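Local coordinates for protein nicotinate-nucleotide--dimethylbenzimidazole phosphoribosyltransferase (Thermus thermophilus HB8, PDB 1WX1) that probably transfers the phosphoribosyl group of nicotinate mononucleotide to 5,6-dimethylbenzimidazole, giving alpha-ribazole 5'-phosphate for cobalamin biosynthesis, at residues A53-V58 / E69-M74; V59-S64 / L125-A130; R116-G121 / P133-R138; N167-A172 / R199-A204; A171-A176 / A223-L228. All coordinates share one frame; numbering follows the deposited sequence.

Contact 1: A53-V58 / E69-M74; sequences AADHGV and EVTRQM
Asp55 meets Thr71 where strand 47-54 of the parallel alpha/beta sheet runs out at its C-terminal end and faces the first turn of helix 70-79. Starting at CB, the Asp55 side chain packs against the backbone of Gly121. Its CG lies anti to the carbonyl carbon (chi1 -83°), which turns the carboxylate to the helix. From there the two oxygens part company. OD1 takes the amide hydrogen of Val104 and accepts from water 1 at 2.7 Å, and that water in turn receives a bond from Arg72 N at 3.0 Å. OD2 accepts from the Thr71 hydroxyl, OG1 to OD2 being 2.7 Å, with the donor 35° above the carboxylate plane. Thr71 OG1 is also bonded to Ile165 N, so this buried hydroxyl is held by both Asp55 OD2 and Ile165 N. Replacing Asp55 by alanine removes both oxygens and is likely to leave the Thr71 hydroxyl and Val104 N without their acceptor and to break the water link to the helix. Beside the hydroxyl, the methyl of Thr71 faces the strand itself, its CG2 lying 3.9 Å from Ala54 O and 4.4 Å from Ala53 CB.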
# COMPACT_ATOMS: atom_id res chain seq x y z
N ALA A 53 -23.87 -0.33 -8.97
CA ALA A 53 -24.58 0.86 -8.54
C ALA A 53 -26.09 0.68 -8.49
O ALA A 53 -26.69 0.03 -9.34
CB ALA A 53 -24.24 2.03 -9.47
N ALA A 54 -26.70 1.28 -7.47
CA ALA A 54 -28.15 1.23 -7.30
C ALA A 54 -28.54 2.25 -6.24
O ALA A 54 -27.72 2.64 -5.40
CB ALA A 54 -28.58 -0.17 -6.86
N ASP A 55 -29.79 2.70 -6.29
CA ASP A 55 -30.27 3.66 -5.32
C ASP A 55 -31.01 2.99 -4.17
O ASP A 55 -31.39 1.83 -4.26
CB ASP A 55 -31.12 4.72 -6.01
CG ASP A 55 -30.27 5.80 -6.63
OD1 ASP A 55 -30.34 6.02 -7.86
OD2 ASP A 55 -29.50 6.44 -5.87
N HIS A 56 -31.19 3.74 -3.09
CA HIS A 56 -31.82 3.23 -1.88
C HIS A 56 -32.99 4.08 -1.39
O HIS A 56 -32.86 5.30 -1.24
CB HIS A 56 -30.75 3.16 -0.78
CG HIS A 56 -29.59 2.29 -1.12
ND1 HIS A 56 -29.44 1.01 -0.62
CD2 HIS A 56 -28.54 2.49 -1.95
CE1 HIS A 56 -28.34 0.47 -1.12
NE2 HIS A 56 -27.78 1.34 -1.93
N GLY A 57 -34.12 3.43 -1.12
CA GLY A 57 -35.28 4.16 -0.63
C GLY A 57 -35.05 4.70 0.77
O GLY A 57 -35.72 5.65 1.19
N VAL A 58 -34.09 4.13 1.49
CA VAL A 58 -33.81 4.57 2.86
C VAL A 58 -33.28 6.01 2.94
O VAL A 58 -33.18 6.58 4.02
CB VAL A 58 -32.83 3.59 3.57
CG1 VAL A 58 -31.41 3.80 3.09
CG2 VAL A 58 -32.93 3.76 5.09
N GLU A 69 -29.79 11.75 -6.41
CA GLU A 69 -29.35 11.94 -7.79
C GLU A 69 -27.85 11.72 -7.99
O GLU A 69 -27.42 11.45 -9.09
CB GLU A 69 -29.68 13.37 -8.26
CG GLU A 69 -29.04 14.46 -7.44
CD GLU A 69 -29.54 15.85 -7.75
OE1 GLU A 69 -29.50 16.26 -8.94
OE2 GLU A 69 -29.96 16.54 -6.81
N VAL A 70 -27.07 11.86 -6.92
CA VAL A 70 -25.63 11.69 -7.00
C VAL A 70 -25.19 10.30 -7.47
O VAL A 70 -24.15 10.16 -8.12
CB VAL A 70 -24.96 12.02 -5.64
CG1 VAL A 70 -23.47 11.68 -5.69
CG2 VAL A 70 -25.14 13.51 -5.33
N THR A 71 -25.98 9.28 -7.17
CA THR A 71 -25.63 7.92 -7.61
C THR A 71 -25.53 7.89 -9.13
O THR A 71 -24.52 7.46 -9.69
CB THR A 71 -26.69 6.89 -7.16
OG1 THR A 71 -26.84 6.94 -5.74
CG2 THR A 71 -26.27 5.49 -7.57
N ARG A 72 -26.58 8.34 -9.81
CA ARG A 72 -26.59 8.35 -11.26
C ARG A 72 -25.50 9.27 -11.83
O ARG A 72 -24.83 8.92 -12.80
CB ARG A 72 -27.96 8.80 -11.78
CG ARG A 72 -28.01 8.93 -13.29
CD ARG A 72 -29.41 9.20 -13.81
NE ARG A 72 -29.38 9.38 -15.25
CZ ARG A 72 -28.94 10.49 -15.85
NH1 ARG A 72 -28.51 11.51 -15.13
NH2 ARG A 72 -28.90 10.55 -17.17
N GLN A 73 -25.34 10.43 -11.22
CA GLN A 73 -24.33 11.38 -11.68
C GLN A 73 -22.93 10.78 -11.53
O GLN A 73 -22.07 10.98 -12.38
CB GLN A 73 -24.44 12.68 -10.90
CG GLN A 73 -25.81 13.33 -10.99
CD GLN A 73 -25.94 14.53 -10.09
OE1 GLN A 73 -25.31 14.59 -9.03
NE2 GLN A 73 -26.76 15.50 -10.49
N MET A 74 -22.71 10.04 -10.45
CA MET A 74 -21.40 9.43 -10.24
C MET A 74 -21.16 8.31 -11.24
O MET A 74 -20.03 8.09 -11.66
CB MET A 74 -21.25 8.93 -8.80
CG MET A 74 -20.91 10.05 -7.82
SD MET A 74 -19.35 10.88 -8.25
CE MET A 74 -18.18 9.51 -8.08
O HOH W 1 -29.25 8.42 -8.55

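Contact 2: V59-S64 / L125-A130; sequences VAEGVS and LAQGPA. With NA (sodium ion), chain C.
The loop 125-130, whose Gln127 carbonyl holds a sodium ion, meets the loop that follows strand 47-54 of the parallel alpha/beta sheet, and Glu61 joins the two through Ala126 and Gln127. The aliphatic part of the glutamate touches first: its CG lies 3.8 Å from the methyl carbon CB of Ala126. The chain then bends at chi2 (-60°) and brings the carboxylate over to the amide of Gln127. NE2 of Gln127 donates to OE2 of Glu61 across 3.1 Å in an almost straight bond, with an N-H...O angle of 175°. The oxygen sits in the amide plane, while the nitrogen stands 41° out of the carboxylate plane; the two flat groups are not coplanar. The same OE2 is held still more strongly by ND2 of Asn124, whose OD1 accepts from Ala126 N. The other end of the Gln127 amide, OE1, has a weak bond to Arg207 NH2. A leucine in place of Glu61 would probably leave the NE2 of Gln127 and the ND2 of Asn124 without their common acceptor, and the glutamine amide freer to turn. It is the backbone, not this amide, that holds the metal: Gln127 O coordinates the sodium ion at 2.5 Å, and waters 2, 3 and 4 complete the modelled shell at 2.7 to 2.8 Å.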
# COMPACT_ATOMS: atom_id res chain seq x y z
N VAL A 59 -32.95 6.61 1.79
CA VAL A 59 -32.48 7.98 1.81
C VAL A 59 -33.57 8.89 2.36
O VAL A 59 -33.30 10.00 2.81
CB VAL A 59 -32.10 8.50 0.40
CG1 VAL A 59 -30.89 7.74 -0.14
CG2 VAL A 59 -33.29 8.36 -0.54
N ALA A 60 -34.81 8.40 2.33
CA ALA A 60 -35.94 9.18 2.83
C ALA A 60 -35.86 9.35 4.35
O ALA A 60 -36.57 10.19 4.92
CB ALA A 60 -37.25 8.50 2.44
N GLU A 61 -35.00 8.56 5.00
CA GLU A 61 -34.83 8.64 6.45
C GLU A 61 -33.78 9.67 6.85
O GLU A 61 -33.42 9.78 8.03
CB GLU A 61 -34.43 7.27 7.01
CG GLU A 61 -35.47 6.16 6.81
CD GLU A 61 -36.80 6.48 7.46
OE1 GLU A 61 -36.80 6.99 8.60
OE2 GLU A 61 -37.85 6.21 6.85
N GLY A 62 -33.26 10.40 5.87
CA GLY A 62 -32.26 11.42 6.15
C GLY A 62 -30.96 10.84 6.68
O GLY A 62 -30.40 11.34 7.66
N VAL A 63 -30.47 9.79 6.03
CA VAL A 63 -29.24 9.13 6.46
C VAL A 63 -28.02 9.55 5.65
O VAL A 63 -26.92 9.06 5.88
CB VAL A 63 -29.38 7.60 6.38
CG1 VAL A 63 -30.52 7.14 7.27
CG2 VAL A 63 -29.63 7.16 4.93
N SER A 64 -28.21 10.47 4.71
CA SER A 64 -27.12 10.96 3.88
C SER A 64 -27.23 12.45 3.58
O SER A 64 -28.33 12.97 3.38
CB SER A 64 -27.08 10.19 2.55
OG SER A 64 -26.06 10.69 1.71
N LEU A 125 -35.92 0.55 3.33
CA LEU A 125 -35.67 -0.59 4.20
C LEU A 125 -36.10 -0.39 5.66
O LEU A 125 -36.25 -1.36 6.41
CB LEU A 125 -34.19 -0.98 4.15
CG LEU A 125 -33.16 -0.02 4.76
CD1 LEU A 125 -33.01 -0.31 6.24
CD2 LEU A 125 -31.81 -0.20 4.06
N ALA A 126 -36.28 0.86 6.06
CA ALA A 126 -36.69 1.15 7.43
C ALA A 126 -38.20 0.98 7.62
O ALA A 126 -38.69 0.89 8.75
CB ALA A 126 -36.29 2.57 7.82
N GLN A 127 -38.93 0.92 6.51
CA GLN A 127 -40.39 0.81 6.56
C GLN A 127 -40.96 -0.48 6.00
O GLN A 127 -42.14 -0.76 6.16
CB GLN A 127 -41.01 2.00 5.82
CG GLN A 127 -40.49 3.36 6.28
CD GLN A 127 -40.84 3.67 7.72
OE1 GLN A 127 -41.73 3.05 8.30
NE2 GLN A 127 -40.14 4.63 8.30
N GLY A 128 -40.12 -1.27 5.33
CA GLY A 128 -40.59 -2.52 4.76
C GLY A 128 -39.48 -3.19 3.97
O GLY A 128 -38.37 -2.66 3.92
N PRO A 129 -39.73 -4.35 3.35
CA PRO A 129 -38.70 -5.04 2.58
C PRO A 129 -38.12 -4.15 1.49
O PRO A 129 -38.85 -3.48 0.75
CB PRO A 129 -39.43 -6.26 2.02
CG PRO A 129 -40.86 -5.79 1.94
CD PRO A 129 -41.03 -5.04 3.23
N ALA A 130 -36.79 -4.15 1.38
CA ALA A 130 -36.12 -3.32 0.39
C ALA A 130 -36.43 -3.75 -1.04
O ALA A 130 -36.55 -2.92 -1.93
CB ALA A 130 -34.61 -3.37 0.63
NA NA C . -44.39 0.07 5.56
O HOH W 2 -45.00 -1.11 7.97
O HOH W 3 -44.62 -2.48 4.69
O HOH W 4 -43.43 0.85 3.21

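Contact 3: R116-G121 / P133-R138; sequences RKVRPG and PEEAER
Arg119 and Glu135 form a salt bridge between the loop after strand 113-115 and the first turns of helix 133-152. NH1 of Arg119 donates to OE1 of Glu135 at 2.9 Å; the oxygen lies in the guanidinium plane and offers its syn lone pair, although the two flat groups are turned 70° apart. The guanidinium is fixed a second time within its own loop, where NE gives a 2.9 Å bond to Gly121 O across the inverse gamma turn centred on Pro120. OE1 of Glu135 also accepts from Thr132 N, just ahead of the helix. OE2 is served by water 6, which donates as well to Val118 O and accepts from Arg138 NH2. Arg138 is ion-paired with Glu134 one turn earlier, NH2 to OE1 being 2.9 Å and NE bonding only weakly to OE2, while NH1 donates to water 5. Its guanidinium has Val118 CG1 over the centre of one face, 3.9 Å above the plane. The same methyl touches Glu135 CB at 3.5 Å. This surface contact lies over more buried packing: Val118 and Arg119 rest on Leu228 of helix 228-242, and Ala136 turns to helix 218-225.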
# COMPACT_ATOMS: atom_id res chain seq x y z
N ARG A 116 -28.39 -3.51 -16.28
CA ARG A 116 -29.25 -4.59 -15.79
C ARG A 116 -30.14 -4.09 -14.65
O ARG A 116 -30.30 -4.77 -13.63
CB ARG A 116 -28.39 -5.75 -15.30
CG ARG A 116 -27.51 -6.36 -16.38
CD ARG A 116 -28.32 -7.23 -17.34
NE ARG A 116 -27.48 -7.83 -18.38
CZ ARG A 116 -26.98 -7.17 -19.43
NH1 ARG A 116 -27.22 -5.88 -19.59
NH2 ARG A 116 -26.23 -7.82 -20.32
N LYS A 117 -30.70 -2.90 -14.83
CA LYS A 117 -31.55 -2.29 -13.81
C LYS A 117 -32.69 -3.23 -13.42
O LYS A 117 -33.52 -3.58 -14.26
CB LYS A 117 -32.10 -0.96 -14.33
CG LYS A 117 -32.59 -0.02 -13.24
CD LYS A 117 -33.34 1.18 -13.82
CE LYS A 117 -32.48 2.01 -14.77
NZ LYS A 117 -31.35 2.70 -14.10
N VAL A 118 -32.71 -3.63 -12.16
CA VAL A 118 -33.75 -4.52 -11.64
C VAL A 118 -35.01 -3.71 -11.33
O VAL A 118 -36.13 -4.13 -11.64
CB VAL A 118 -33.25 -5.23 -10.35
CG1 VAL A 118 -34.38 -6.05 -9.73
CG2 VAL A 118 -32.06 -6.12 -10.68
N ARG A 119 -34.80 -2.55 -10.74
CA ARG A 119 -35.88 -1.63 -10.40
C ARG A 119 -35.21 -0.29 -10.10
O ARG A 119 -34.00 -0.24 -9.86
CB ARG A 119 -36.65 -2.12 -9.17
CG ARG A 119 -35.78 -2.53 -7.99
CD ARG A 119 -36.64 -3.01 -6.82
NE ARG A 119 -37.37 -1.91 -6.19
CZ ARG A 119 -38.40 -2.07 -5.37
NH1 ARG A 119 -38.84 -3.28 -5.07
NH2 ARG A 119 -38.99 -1.00 -4.83
N PRO A 120 -35.98 0.81 -10.12
CA PRO A 120 -35.42 2.13 -9.85
C PRO A 120 -35.17 2.33 -8.36
O PRO A 120 -35.92 3.04 -7.68
CB PRO A 120 -36.48 3.07 -10.41
CG PRO A 120 -37.75 2.34 -10.10
CD PRO A 120 -37.40 0.91 -10.51
N GLY A 121 -34.11 1.71 -7.85
CA GLY A 121 -33.80 1.82 -6.44
C GLY A 121 -34.68 0.92 -5.60
O GLY A 121 -35.73 0.46 -6.04
N PRO A 133 -37.54 -11.21 -3.14
CA PRO A 133 -36.49 -12.22 -3.32
C PRO A 133 -36.16 -12.40 -4.80
O PRO A 133 -35.01 -12.65 -5.17
CB PRO A 133 -37.12 -13.47 -2.70
CG PRO A 133 -37.94 -12.90 -1.58
CD PRO A 133 -38.61 -11.72 -2.26
N GLU A 134 -37.17 -12.26 -5.65
CA GLU A 134 -37.01 -12.40 -7.09
C GLU A 134 -36.11 -11.30 -7.66
O GLU A 134 -35.28 -11.55 -8.54
CB GLU A 134 -38.39 -12.36 -7.76
CG GLU A 134 -38.41 -12.64 -9.25
CD GLU A 134 -38.08 -11.42 -10.09
OE1 GLU A 134 -38.35 -10.29 -9.64
OE2 GLU A 134 -37.56 -11.60 -11.22
N GLU A 135 -36.27 -10.09 -7.15
CA GLU A 135 -35.45 -8.96 -7.59
C GLU A 135 -34.01 -9.15 -7.10
O GLU A 135 -33.06 -8.85 -7.81
CB GLU A 135 -36.04 -7.65 -7.08
CG GLU A 135 -37.44 -7.38 -7.65
CD GLU A 135 -38.13 -6.16 -7.05
OE1 GLU A 135 -38.01 -5.93 -5.83
OE2 GLU A 135 -38.81 -5.44 -7.80
N ALA A 136 -33.86 -9.66 -5.88
CA ALA A 136 -32.53 -9.90 -5.34
C ALA A 136 -31.81 -10.93 -6.22
O ALA A 136 -30.62 -10.80 -6.50
CB ALA A 136 -32.62 -10.41 -3.89
N GLU A 137 -32.54 -11.96 -6.66
CA GLU A 137 -31.93 -12.98 -7.52
C GLU A 137 -31.44 -12.35 -8.82
O GLU A 137 -30.34 -12.66 -9.29
CB GLU A 137 -32.93 -14.10 -7.84
CG GLU A 137 -32.45 -15.12 -8.88
CD GLU A 137 -31.26 -15.97 -8.42
OE1 GLU A 137 -30.71 -16.72 -9.26
OE2 GLU A 137 -30.88 -15.91 -7.23
N ARG A 138 -32.24 -11.47 -9.42
CA ARG A 138 -31.82 -10.84 -10.66
C ARG A 138 -30.58 -9.98 -10.44
O ARG A 138 -29.69 -9.93 -11.30
CB ARG A 138 -32.96 -10.00 -11.25
CG ARG A 138 -34.00 -10.84 -12.00
CD ARG A 138 -34.99 -9.95 -12.74
NE ARG A 138 -36.03 -9.46 -11.84
CZ ARG A 138 -36.65 -8.29 -11.98
NH1 ARG A 138 -36.34 -7.49 -13.00
NH2 ARG A 138 -37.59 -7.94 -11.12
O HOH W 5 -34.27 -6.83 -14.90
O HOH W 6 -38.74 -5.42 -10.77

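Contact 4: N167-A172 / R199-A204; sequences NTTAAA and RRKRQA
Lys201 crosses Thr168 and Thr169 at a slant where helices 167-179 and 195-210 of the phosphoribosyltransferase alpha/beta fold meet; the axes of 167-172 and 199-204 approach to 9.7 Å with a crossing angle of -42°. The closest approach of side chains is that of a methylene to a hydroxyl: Lys201 CD is 3.1 Å from Thr169 OG1, with CG behind it at 3.7 Å from the same oxygen. The methyl branch of Thr169 meets Ala204, CG2 to CB being 4.1 Å. The lysine chain bends at chi2 and again at chi3 (-63°), which carries the ammonium past Thr169 to the preceding threonine. There NZ makes a weak, 3.3 Å hydrogen bond to Thr168 OG1; its stronger partner is the carbonyl oxygen of Gly188, just ahead of an unmodelled loop. The Thr168 side chain is about 11 Å from that of Glu304, the predicted proton acceptor.

Outside this first shell, Val63 fits against both helices, its CB near the Thr169 hydroxyl and its CG1 against the Lys201 stem. The loop that carries Val63 is itself held to helix 195-210, since Arg200 NH2 bonds to Gly62 O. On the far side of helix 167-179, Asn167 ND2 reaches the carboxylates of Asp162 and Glu229, which probably helps hold the first turn.

The lysine therefore works in two ways: its aliphatic stem packs between the helices, and its ammonium is bonded to a carbonyl and, weakly, to a hydroxyl, both neutral oxygens.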
# COMPACT_ATOMS: atom_id res chain seq x y z
N ASN A 167 -26.18 3.74 0.85
CA ASN A 167 -25.88 2.32 0.96
C ASN A 167 -25.13 1.87 2.22
O ASN A 167 -25.05 0.68 2.50
CB ASN A 167 -25.19 1.81 -0.31
CG ASN A 167 -23.73 2.19 -0.40
OD1 ASN A 167 -23.20 2.91 0.43
ND2 ASN A 167 -23.07 1.69 -1.44
N THR A 168 -24.60 2.82 3.00
CA THR A 168 -23.91 2.41 4.22
C THR A 168 -24.96 1.99 5.25
O THR A 168 -24.68 1.21 6.16
CB THR A 168 -23.03 3.55 4.80
OG1 THR A 168 -23.85 4.63 5.23
CG2 THR A 168 -22.05 4.05 3.74
N THR A 169 -26.18 2.48 5.10
CA THR A 169 -27.25 2.10 6.02
C THR A 169 -27.70 0.69 5.63
O THR A 169 -27.88 -0.16 6.50
CB THR A 169 -28.44 3.09 5.96
OG1 THR A 169 -28.00 4.37 6.42
CG2 THR A 169 -29.58 2.61 6.85
N ALA A 170 -27.88 0.46 4.33
CA ALA A 170 -28.28 -0.86 3.85
C ALA A 170 -27.18 -1.87 4.19
O ALA A 170 -27.46 -3.01 4.54
CB ALA A 170 -28.52 -0.83 2.34
N ALA A 171 -25.92 -1.44 4.07
CA ALA A 171 -24.79 -2.32 4.38
C ALA A 171 -24.78 -2.66 5.87
O ALA A 171 -24.47 -3.79 6.24
CB ALA A 171 -23.48 -1.64 3.98
N ALA A 172 -25.12 -1.68 6.71
CA ALA A 172 -25.15 -1.90 8.15
C ALA A 172 -26.25 -2.90 8.51
O ALA A 172 -26.05 -3.78 9.35
CB ALA A 172 -25.38 -0.58 8.88
N ARG A 199 -28.45 8.51 14.78
CA ARG A 199 -29.60 7.97 15.44
C ARG A 199 -30.63 7.42 14.45
O ARG A 199 -31.18 6.33 14.64
CB ARG A 199 -30.26 9.05 16.29
CG ARG A 199 -31.32 8.53 17.22
CD ARG A 199 -31.95 9.66 18.01
NE ARG A 199 -33.01 9.18 18.89
CZ ARG A 199 -33.96 9.95 19.40
NH1 ARG A 199 -33.99 11.24 19.11
NH2 ARG A 199 -34.89 9.42 20.18
N ARG A 200 -30.92 8.17 13.39
CA ARG A 200 -31.90 7.67 12.43
C ARG A 200 -31.38 6.46 11.69
O ARG A 200 -32.14 5.58 11.35
CB ARG A 200 -32.33 8.77 11.48
CG ARG A 200 -33.16 9.81 12.21
CD ARG A 200 -33.69 10.86 11.26
NE ARG A 200 -32.62 11.37 10.41
CZ ARG A 200 -32.10 12.60 10.48
NH1 ARG A 200 -32.56 13.49 11.37
NH2 ARG A 200 -31.11 12.96 9.68
N LYS A 201 -30.07 6.39 11.47
CA LYS A 201 -29.51 5.23 10.76
C LYS A 201 -29.68 4.01 11.64
O LYS A 201 -30.13 2.97 11.17
CB LYS A 201 -28.03 5.43 10.39
CG LYS A 201 -27.81 6.56 9.41
CD LYS A 201 -26.64 6.28 8.48
CE LYS A 201 -25.33 6.16 9.21
NZ LYS A 201 -24.20 5.99 8.25
N ARG A 202 -29.35 4.14 12.93
CA ARG A 202 -29.49 3.03 13.85
C ARG A 202 -30.94 2.57 13.93
O ARG A 202 -31.22 1.37 13.97
CB ARG A 202 -29.03 3.41 15.26
CG ARG A 202 -27.57 3.81 15.35
CD ARG A 202 -27.30 4.47 16.68
NE ARG A 202 -25.98 5.09 16.75
CZ ARG A 202 -25.64 6.01 17.65
NH1 ARG A 202 -26.54 6.42 18.54
NH2 ARG A 202 -24.42 6.51 17.68
N GLN A 203 -31.87 3.53 13.98
CA GLN A 203 -33.28 3.17 14.04
C GLN A 203 -33.71 2.45 12.78
O GLN A 203 -34.44 1.47 12.84
CB GLN A 203 -34.17 4.39 14.26
CG GLN A 203 -34.77 4.44 15.66
CD GLN A 203 -36.24 4.78 15.66
OE1 GLN A 203 -36.64 5.81 16.21
NE2 GLN A 203 -37.05 3.93 15.04
N ALA A 204 -33.21 2.91 11.64
CA ALA A 204 -33.55 2.29 10.36
C ALA A 204 -33.09 0.85 10.37
O ALA A 204 -33.82 -0.04 9.94
CB ALA A 204 -32.87 3.05 9.20

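Contact 5: A171-A176 / A223-L228; sequences AAALTA and AEVGGL
Val225 packs on Ala173 and Leu174 where helix 218-225 ends against the middle of helix 167-179, two helices of this alpha/beta fold. The tight part is a small patch of backbone and methyl groups. CB of Ala173 lies 3.5 Å from Val225 O and 4.0 Å from Val225 CB, while CG2 of Val225 sits over the helix backbone, 3.8 Å from both N and CA of Leu174. The small side chain of Ala173 lets the valine come this near. Val225 O, buried here, has no hydrogen-bonding partner in the model. Gly226, the first residue to leave helical geometry, brings its CA to 5.3 Å from that of Leu174.

Away from this patch the fit is looser. Leu174 CB is 4.4 Å from Val225 CG2. The backbone turns off through Gly227, the N-cap of helix 228-242, and Glu224 is partly exposed and forms a salt bridge with Arg211. By contrast with the unpaired Val225 O, Ala171 O, within helix 167-179, accepts twice, from Thr175 N at 2.9 Å and from Thr175 OG1 at 2.7 Å, the two donors reaching it from opposite faces of its plane.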
# COMPACT_ATOMS: atom_id res chain seq x y z
N ALA A 171 -25.92 -1.44 4.07
CA ALA A 171 -24.79 -2.32 4.38
C ALA A 171 -24.78 -2.66 5.87
O ALA A 171 -24.47 -3.79 6.24
CB ALA A 171 -23.48 -1.64 3.98
N ALA A 172 -25.12 -1.68 6.71
CA ALA A 172 -25.15 -1.90 8.15
C ALA A 172 -26.25 -2.90 8.51
O ALA A 172 -26.05 -3.78 9.35
CB ALA A 172 -25.38 -0.58 8.88
N ALA A 173 -27.41 -2.76 7.86
CA ALA A 173 -28.53 -3.64 8.12
C ALA A 173 -28.20 -5.07 7.71
O ALA A 173 -28.43 -6.02 8.47
CB ALA A 173 -29.77 -3.15 7.37
N LEU A 174 -27.66 -5.22 6.50
CA LEU A 174 -27.30 -6.53 5.99
C LEU A 174 -26.21 -7.16 6.85
O LEU A 174 -26.26 -8.36 7.14
CB LEU A 174 -26.81 -6.41 4.54
CG LEU A 174 -26.37 -7.72 3.88
CD1 LEU A 174 -27.52 -8.73 3.91
CD2 LEU A 174 -25.95 -7.45 2.44
N THR A 175 -25.24 -6.36 7.26
CA THR A 175 -24.15 -6.89 8.09
C THR A 175 -24.69 -7.35 9.44
O THR A 175 -24.39 -8.45 9.90
CB THR A 175 -23.07 -5.82 8.30
OG1 THR A 175 -22.48 -5.48 7.03
CG2 THR A 175 -21.98 -6.35 9.23
N ALA A 176 -25.51 -6.51 10.07
CA ALA A 176 -26.09 -6.84 11.36
C ALA A 176 -26.92 -8.12 11.26
O ALA A 176 -26.83 -9.00 12.12
CB ALA A 176 -26.95 -5.68 11.87
N ALA A 223 -32.76 -9.46 0.60
CA ALA A 223 -33.88 -8.82 -0.07
C ALA A 223 -34.65 -7.96 0.92
O ALA A 223 -35.08 -6.85 0.61
CB ALA A 223 -34.81 -9.89 -0.66
N GLU A 224 -34.82 -8.48 2.13
CA GLU A 224 -35.56 -7.77 3.16
C GLU A 224 -34.89 -6.51 3.69
O GLU A 224 -35.55 -5.49 3.88
CB GLU A 224 -35.83 -8.72 4.34
CG GLU A 224 -36.71 -8.12 5.41
CD GLU A 224 -38.17 -8.15 5.04
OE1 GLU A 224 -38.91 -7.24 5.45
OE2 GLU A 224 -38.59 -9.10 4.35
N VAL A 225 -33.58 -6.56 3.91
CA VAL A 225 -32.90 -5.42 4.51
C VAL A 225 -31.73 -4.79 3.77
O VAL A 225 -31.19 -3.80 4.25
CB VAL A 225 -32.37 -5.80 5.91
CG1 VAL A 225 -33.42 -6.60 6.68
CG2 VAL A 225 -31.08 -6.61 5.77
N GLY A 226 -31.34 -5.35 2.63
CA GLY A 226 -30.18 -4.82 1.93
C GLY A 226 -30.42 -3.88 0.77
O GLY A 226 -31.40 -3.13 0.74
N GLY A 227 -29.47 -3.90 -0.17
CA GLY A 227 -29.53 -3.06 -1.35
C GLY A 227 -29.25 -3.90 -2.58
O GLY A 227 -28.61 -4.95 -2.50
N LEU A 228 -29.72 -3.44 -3.73
CA LEU A 228 -29.52 -4.17 -4.98
C LEU A 228 -28.06 -4.35 -5.37
O LEU A 228 -27.66 -5.43 -5.79
CB LEU A 228 -30.27 -3.46 -6.12
CG LEU A 228 -31.79 -3.53 -5.98
CD1 LEU A 228 -32.42 -2.35 -6.71
CD2 LEU A 228 -32.30 -4.86 -6.54

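In the fold
From the N terminus, contact 1 closes the connection between strand 47-54 and helix 70-79. Contact 2 starts from within that loop and reaches sixty residues ahead, so the two cross. Contact 3 crosses contact 2 in turn, closing the short connection from strand 113-115 to helix 133-152. Contacts 4 and 5 set out from the same helix, 167-179, sharing Ala171 and Ala172, and run to the consecutive helices 195-210 and 218-225. Val63 and Arg200 join contact 2 to contact 4, Ala130 and Glu224 join it to contact 5, and Leu228 brings 223-228 against contacts 1 and 3. Together they tie the loops after strands 47-54 and 113-115 to the surrounding helices.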